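One contact in two related proteins. Structure 1 is terminal oxygenase component of carbazole 1,9a-dioxygenase from Sphingomonas, which probably catalyses, as the oxygenase component of a Rieske non-heme iron system, the dioxygenation of carbazole with electrons received from a ferredoxin: PDB 3GKQ (chain A, 2.10 Å), residues C72-V77 and W94-T99. Structure 2 is 2-oxo-1,2-dihydroquinoline 8-monooxygenase, oxygenase component from Pseudomonas putida: PDB 1Z03 (chain B, 1.80 Å), residues C84-V89 and W106-T111. Structure 2 is superposed on structure 1 by the backbone atoms of these residues (RMSD 0.29 Å); each is numbered along its deposited sequence.

Structure 1 (3GKQ); sequences CLHRGV and WYHGWT. With FES (Fe2/s2 (inorganic) cluster), chain C.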
loop_
_atom_site.group_PDB
_atom_site.type_symbol
_atom_site.label_atom_id
_atom_site.label_comp_id
_atom_site.label_asym_id
_atom_site.label_seq_id
_atom_site.Cartn_x
_atom_site.Cartn_y
_atom_site.Cartn_z
ATOM N N CYS A 72 24.963 8.294 2.291
ATOM C CA CYS A 72 26.345 7.995 2.643
ATOM C C CYS A 72 26.893 6.879 1.750
ATOM O O CYS A 72 26.197 5.912 1.441
ATOM C CB CYS A 72 26.428 7.580 4.120
ATOM S SG CYS A 72 28.110 7.349 4.783
ATOM N N LEU A 73 28.145 7.025 1.341
ATOM C CA LEU A 73 28.802 6.046 0.486
ATOM C C LEU A 73 29.119 4.741 1.201
ATOM O O LEU A 73 29.317 3.710 0.557
ATOM C CB LEU A 73 30.104 6.632 -0.063
ATOM C CG LEU A 73 29.984 7.883 -0.927
ATOM C CD1 LEU A 73 31.379 8.365 -1.313
ATOM C CD2 LEU A 73 29.152 7.564 -2.166
ATOM N N HIS A 74 29.167 4.793 2.528
ATOM C CA HIS A 74 29.502 3.625 3.337
ATOM C C HIS A 74 28.444 2.519 3.342
ATOM O O HIS A 74 28.616 1.487 2.693
ATOM C CB HIS A 74 29.790 4.060 4.779
ATOM C CG HIS A 74 30.315 2.961 5.649
ATOM N ND1 HIS A 74 30.144 2.952 7.019
ATOM C CD2 HIS A 74 30.992 1.828 5.347
ATOM C CE1 HIS A 74 30.687 1.856 7.519
ATOM N NE2 HIS A 74 31.209 1.157 6.526
ATOM N N ARG A 75 27.361 2.722 4.085
ATOM C CA ARG A 75 26.302 1.720 4.164
ATOM C C ARG A 75 24.999 2.210 3.539
ATOM O O ARG A 75 23.932 1.631 3.751
ATOM C CB ARG A 75 26.078 1.308 5.624
ATOM C CG ARG A 75 27.336 0.787 6.333
ATOM C CD ARG A 75 27.983 -0.366 5.565
ATOM N NE ARG A 75 27.044 -1.457 5.326
ATOM C CZ ARG A 75 26.767 -2.419 6.200
ATOM N NH1 ARG A 75 27.368 -2.441 7.385
ATOM N NH2 ARG A 75 25.874 -3.354 5.895
ATOM N N GLY A 76 25.099 3.296 2.784
ATOM C CA GLY A 76 23.947 3.840 2.089
ATOM C C GLY A 76 22.829 4.475 2.890
ATOM O O GLY A 76 21.721 4.599 2.374
ATOM N N VAL A 77 23.088 4.885 4.131
ATOM C CA VAL A 77 22.033 5.516 4.912
ATOM C C VAL A 77 21.763 6.915 4.375
ATOM O O VAL A 77 22.576 7.479 3.634
ATOM C CB VAL A 77 22.399 5.636 6.411
ATOM C CG1 VAL A 77 22.704 4.258 6.984
ATOM C CG2 VAL A 77 23.585 6.594 6.595
ATOM N N TRP A 94 25.904 10.340 10.527
ATOM C CA TRP A 94 25.528 9.994 11.884
ATOM C C TRP A 94 25.811 8.552 12.289
ATOM O O TRP A 94 25.725 8.214 13.470
ATOM C CB TRP A 94 24.040 10.274 12.077
ATOM C CG TRP A 94 23.176 9.711 10.965
ATOM C CD1 TRP A 94 22.832 10.332 9.796
ATOM C CD2 TRP A 94 22.560 8.413 10.927
ATOM N NE1 TRP A 94 22.032 9.502 9.033
ATOM C CE2 TRP A 94 21.852 8.319 9.705
ATOM C CE3 TRP A 94 22.538 7.321 11.808
ATOM C CZ2 TRP A 94 21.124 7.173 9.339
ATOM C CZ3 TRP A 94 21.813 6.176 11.445
ATOM C CH2 TRP A 94 21.117 6.117 10.217
ATOM N N TYR A 95 26.148 7.697 11.326
ATOM C CA TYR A 95 26.391 6.295 11.645
ATOM C C TYR A 95 27.849 5.987 12.014
ATOM O O TYR A 95 28.123 5.554 13.132
ATOM C CB TYR A 95 25.935 5.404 10.473
ATOM C CG TYR A 95 25.594 3.975 10.859
ATOM C CD1 TYR A 95 25.822 3.502 12.151
ATOM C CD2 TYR A 95 25.067 3.085 9.916
ATOM C CE1 TYR A 95 25.539 2.177 12.499
ATOM C CE2 TYR A 95 24.782 1.755 10.253
ATOM C CZ TYR A 95 25.020 1.311 11.541
ATOM O OH TYR A 95 24.744 0.007 11.879
ATOM N N HIS A 96 28.776 6.201 11.083
ATOM C CA HIS A 96 30.191 5.934 11.350
ATOM C C HIS A 96 31.078 7.157 11.124
ATOM O O HIS A 96 32.288 7.031 10.933
ATOM C CB HIS A 96 30.715 4.779 10.486
ATOM C CG HIS A 96 29.853 3.556 10.513
ATOM N ND1 HIS A 96 28.819 3.355 9.622
ATOM C CD2 HIS A 96 29.870 2.471 11.323
ATOM C CE1 HIS A 96 28.237 2.197 9.883
ATOM N NE2 HIS A 96 28.854 1.641 10.910
ATOM N N GLY A 97 30.461 8.335 11.117
ATOM C CA GLY A 97 31.204 9.570 10.962
ATOM C C GLY A 97 31.979 9.861 9.691
ATOM O O GLY A 97 32.919 10.659 9.734
ATOM N N TRP A 98 31.638 9.228 8.569
ATOM C CA TRP A 98 32.348 9.557 7.333
ATOM C C TRP A 98 32.001 11.026 7.122
ATOM O O TRP A 98 30.833 11.412 7.202
ATOM C CB TRP A 98 31.864 8.697 6.164
ATOM C CG TRP A 98 32.477 7.313 6.146
ATOM C CD1 TRP A 98 32.801 6.537 7.231
ATOM C CD2 TRP A 98 32.758 6.518 4.988
ATOM N NE1 TRP A 98 33.260 5.307 6.815
ATOM C CE2 TRP A 98 33.242 5.270 5.445
ATOM C CE3 TRP A 98 32.640 6.737 3.608
ATOM C CZ2 TRP A 98 33.608 4.244 4.568
ATOM C CZ3 TRP A 98 33.005 5.715 2.738
ATOM C CH2 TRP A 98 33.483 4.485 3.221
ATOM N N THR A 99 33.017 11.842 6.867
ATOM C CA THR A 99 32.830 13.285 6.732
ATOM C C THR A 99 33.099 13.833 5.338
ATOM O O THR A 99 34.168 13.617 4.770
ATOM C CB THR A 99 33.722 14.002 7.772
ATOM O OG1 THR A 99 33.389 13.510 9.078
ATOM C CG2 THR A 99 33.518 15.510 7.734
HETATM FE FE1 FES C . 27.570 6.654 6.868
HETATM FE FE2 FES C . 28.841 4.414 7.876
HETATM S S1 FES C . 29.609 6.492 7.952
HETATM S S2 FES C . 26.763 4.581 6.866
#

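Structure 2 (1Z03); sequences CLHRGV and WYHGFT. With FES (Fe2/s2 (inorganic) cluster), chain D.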
loop_
_atom_site.group_PDB
_atom_site.type_symbol
_atom_site.label_atom_id
_atom_site.label_comp_id
_atom_site.label_asym_id
_atom_site.label_seq_id
_atom_site.Cartn_x
_atom_site.Cartn_y
_atom_site.Cartn_z
ATOM N N CYS B 84 25.075 8.146 2.197
ATOM C CA CYS B 84 26.434 7.931 2.652
ATOM C C CYS B 84 27.015 6.819 1.799
ATOM O O CYS B 84 26.413 5.760 1.672
ATOM C CB CYS B 84 26.449 7.510 4.116
ATOM S SG CYS B 84 28.119 7.273 4.752
ATOM N N LEU B 85 28.188 7.046 1.222
ATOM C CA LEU B 85 28.802 6.030 0.381
ATOM C C LEU B 85 29.302 4.820 1.171
ATOM O O LEU B 85 29.670 3.801 0.584
ATOM C CB LEU B 85 29.938 6.650 -0.448
ATOM C CG LEU B 85 31.140 7.328 0.226
ATOM C CD1 LEU B 85 32.177 6.280 0.660
ATOM C CD2 LEU B 85 31.783 8.290 -0.770
ATOM N N HIS B 86 29.310 4.913 2.501
ATOM C CA HIS B 86 29.765 3.783 3.306
ATOM C C HIS B 86 28.735 2.662 3.239
ATOM O O HIS B 86 28.972 1.633 2.606
ATOM C CB HIS B 86 29.965 4.179 4.771
ATOM C CG HIS B 86 30.453 3.055 5.639
ATOM N ND1 HIS B 86 30.038 2.882 6.942
ATOM C CD2 HIS B 86 31.344 2.064 5.396
ATOM C CE1 HIS B 86 30.649 1.836 7.467
ATOM N NE2 HIS B 86 31.449 1.321 6.549
ATOM N N ARG B 87 27.594 2.867 3.897
ATOM C CA ARG B 87 26.547 1.857 3.917
ATOM C C ARG B 87 25.140 2.329 3.565
ATOM O O ARG B 87 24.134 1.763 4.015
ATOM C CB ARG B 87 26.582 1.116 5.255
ATOM C CG ARG B 87 27.917 0.386 5.414
ATOM C CD ARG B 87 27.912 -0.646 6.516
ATOM N NE ARG B 87 27.023 -1.764 6.224
ATOM C CZ ARG B 87 26.925 -2.841 6.993
ATOM N NH1 ARG B 87 26.089 -3.820 6.674
ATOM N NH2 ARG B 87 27.675 -2.941 8.081
ATOM N N GLY B 88 25.097 3.374 2.740
ATOM C CA GLY B 88 23.857 3.917 2.213
ATOM C C GLY B 88 22.762 4.558 3.039
ATOM O O GLY B 88 21.623 4.598 2.563
ATOM N N VAL B 89 23.049 5.049 4.243
ATOM C CA VAL B 89 21.990 5.693 5.010
ATOM C C VAL B 89 21.850 7.127 4.521
ATOM O O VAL B 89 22.769 7.666 3.911
ATOM C CB VAL B 89 22.291 5.715 6.526
ATOM C CG1 VAL B 89 22.538 4.310 7.017
ATOM C CG2 VAL B 89 23.475 6.603 6.818
ATOM N N TRP B 106 25.863 10.446 10.545
ATOM C CA TRP B 106 25.658 10.195 11.971
ATOM C C TRP B 106 25.914 8.751 12.413
ATOM O O TRP B 106 26.002 8.470 13.607
ATOM C CB TRP B 106 24.219 10.566 12.342
ATOM C CG TRP B 106 23.225 10.079 11.307
ATOM C CD1 TRP B 106 22.876 10.707 10.136
ATOM C CD2 TRP B 106 22.509 8.838 11.323
ATOM N NE1 TRP B 106 21.989 9.925 9.423
ATOM C CE2 TRP B 106 21.749 8.775 10.128
ATOM C CE3 TRP B 106 22.437 7.771 12.229
ATOM C CZ2 TRP B 106 20.926 7.685 9.818
ATOM C CZ3 TRP B 106 21.620 6.690 11.922
ATOM C CH2 TRP B 106 20.875 6.656 10.721
ATOM N N TYR B 107 26.035 7.839 11.454
ATOM C CA TYR B 107 26.231 6.431 11.779
ATOM C C TYR B 107 27.673 6.024 12.084
ATOM O O TYR B 107 27.971 5.631 13.211
ATOM C CB TYR B 107 25.670 5.569 10.647
ATOM C CG TYR B 107 25.208 4.192 11.064
ATOM C CD1 TYR B 107 24.514 3.373 10.171
ATOM C CD2 TYR B 107 25.451 3.708 12.347
ATOM C CE1 TYR B 107 24.069 2.105 10.547
ATOM C CE2 TYR B 107 25.016 2.439 12.736
ATOM C CZ TYR B 107 24.322 1.643 11.832
ATOM O OH TYR B 107 23.867 0.392 12.205
ATOM N N HIS B 108 28.567 6.093 11.098
ATOM C CA HIS B 108 29.952 5.711 11.354
ATOM C C HIS B 108 30.944 6.850 11.167
ATOM O O HIS B 108 32.149 6.615 11.133
ATOM C CB HIS B 108 30.388 4.525 10.484
ATOM C CG HIS B 108 29.483 3.330 10.569
ATOM N ND1 HIS B 108 28.463 3.098 9.668
ATOM C CD2 HIS B 108 29.451 2.294 11.442
ATOM C CE1 HIS B 108 27.846 1.973 9.979
ATOM N NE2 HIS B 108 28.426 1.465 11.053
ATOM N N GLY B 109 30.447 8.076 11.027
ATOM C CA GLY B 109 31.346 9.213 10.907
ATOM C C GLY B 109 31.922 9.660 9.572
ATOM O O GLY B 109 32.711 10.603 9.558
ATOM N N PHE B 110 31.572 9.015 8.462
ATOM C CA PHE B 110 32.095 9.457 7.171
ATOM C C PHE B 110 31.740 10.930 7.018
ATOM O O PHE B 110 30.600 11.321 7.235
ATOM C CB PHE B 110 31.489 8.647 6.031
ATOM C CG PHE B 110 32.211 7.364 5.752
ATOM C CD1 PHE B 110 32.579 6.513 6.795
ATOM C CD2 PHE B 110 32.505 6.986 4.444
ATOM C CE1 PHE B 110 33.226 5.300 6.533
ATOM C CE2 PHE B 110 33.155 5.769 4.173
ATOM C CZ PHE B 110 33.514 4.928 5.220
ATOM N N THR B 111 32.724 11.739 6.642
ATOM C CA THR B 111 32.536 13.181 6.517
ATOM C C THR B 111 32.834 13.698 5.116
ATOM O O THR B 111 33.888 13.405 4.548
ATOM C CB THR B 111 33.434 13.883 7.537
ATOM O OG1 THR B 111 33.123 13.375 8.840
ATOM C CG2 THR B 111 33.244 15.382 7.491
HETATM FE FE1 FES D . 28.615 4.227 7.773
HETATM FE FE2 FES D . 27.542 6.449 6.834
HETATM S S1 FES D . 29.475 6.260 7.932
HETATM S S2 FES D . 26.621 4.414 6.757
#

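Structure 1 (3GKQ)
The two cluster-binding loops of the Rieske domain meet here around the [2Fe-2S] centre: segment 72-77 follows strand 64-69, and segment 94-99 runs into strand 98-101. ND1 of His74 and ND1 of His96 both bind one iron, while SG of Cys72, with Cys93, holds the other. The imidazoles form an offset edge-to-face pair, planes at 75°, the edge of His74 turned to the face of His96. Trp98 lies over one face of the His74 ring, with CG of Arg75 over the opposite face. The five-membered ring of Trp98 makes an offset stack with the imidazole, centroids 4.6 Å apart, and CB of His74 sits 3.7 Å from the centroid of the Trp98 six-membered ring, over its face. CB of Leu73 lies 4.1 Å from CZ3 of Trp98; CG stands anti to the carbonyl carbon (chi1 -61°). CD1 of Trp98 lies 3.3 Å from cluster sulfide S1. Across the subunit interface NE2 of His74 is hydrogen-bonded to Asp360 of the second subunit, and NE2 of His96 to Asp183 of the second subunit, the latter consistent with the electron-transfer route used in this family.

Structure 2 (1Z03)
Two loops of a Rieske [2Fe-2S] site come together in 84-89 and 106-111. ND1 of His86 and ND1 of His108 both bind one iron, while SG of Cys84, with Cys105, holds the other. The imidazoles form an offset edge-to-face pair, planes at 89°, the edge of His86 turned to the face of His108. Phe110 lies over one face of the His86 ring, with CG of Arg87 over the opposite face. The Phe110 ring makes an offset stack with the imidazole, centroids 4.5 Å apart, and CB of His86 sits 3.6 Å from the centroid of the phenyl ring, over its face. Leu85, with CG between the backbone N and the carbonyl carbon (chi1 59°), places CD1 3.7 Å from CE2 of Phe110. CD1 of Phe110 lies 3.3 Å from cluster sulfide S1. NE2 of His86 is hydrogen-bonded to Asp391 of the second subunit, which ties this iron ligand across the interface, and His108 packs on Asp218 of the second subunit.

Structure 1 against structure 2
The sharpest difference is the aromatic residue covering the cluster-binding histidine: Trp98(A) is exchanged for Phe110(B). The CB atoms coincide within the error, and the rings leave the backbone in nearly the same direction, chi1 -80° against -86°. The phenyl therefore occupies much of the indole's place: CE1 of Phe110(B) falls 0.3 Å apart from NE1 of Trp98(A), and CZ of Phe110(B) 0.9 Å apart from CZ2 of Trp98(A). A carbon thus stands where the indole has its N-H. The outer part of the indole's six-membered ring, CZ3 and CH2 of Trp98(A), is absent from Phe110(B). CD1 of Leu85(B) stands 2.3 Å apart from the place of CZ3 after superposition and so does not fill it. The CB of the histidine, His74(A) or His86(B), touches the ring in both. Cys72(A), His74(A), His96(A) and their counterparts keep their places within the error.

The neighbouring leucine is modelled differently. Leu73(A) and Leu85(B) have chi1 -61° against 59° and chi2 177° against 82°, their CG atoms 1.7 Å apart after superposition. Each still touches the aromatic ring, but the place of CD2 of Leu73(A) is left.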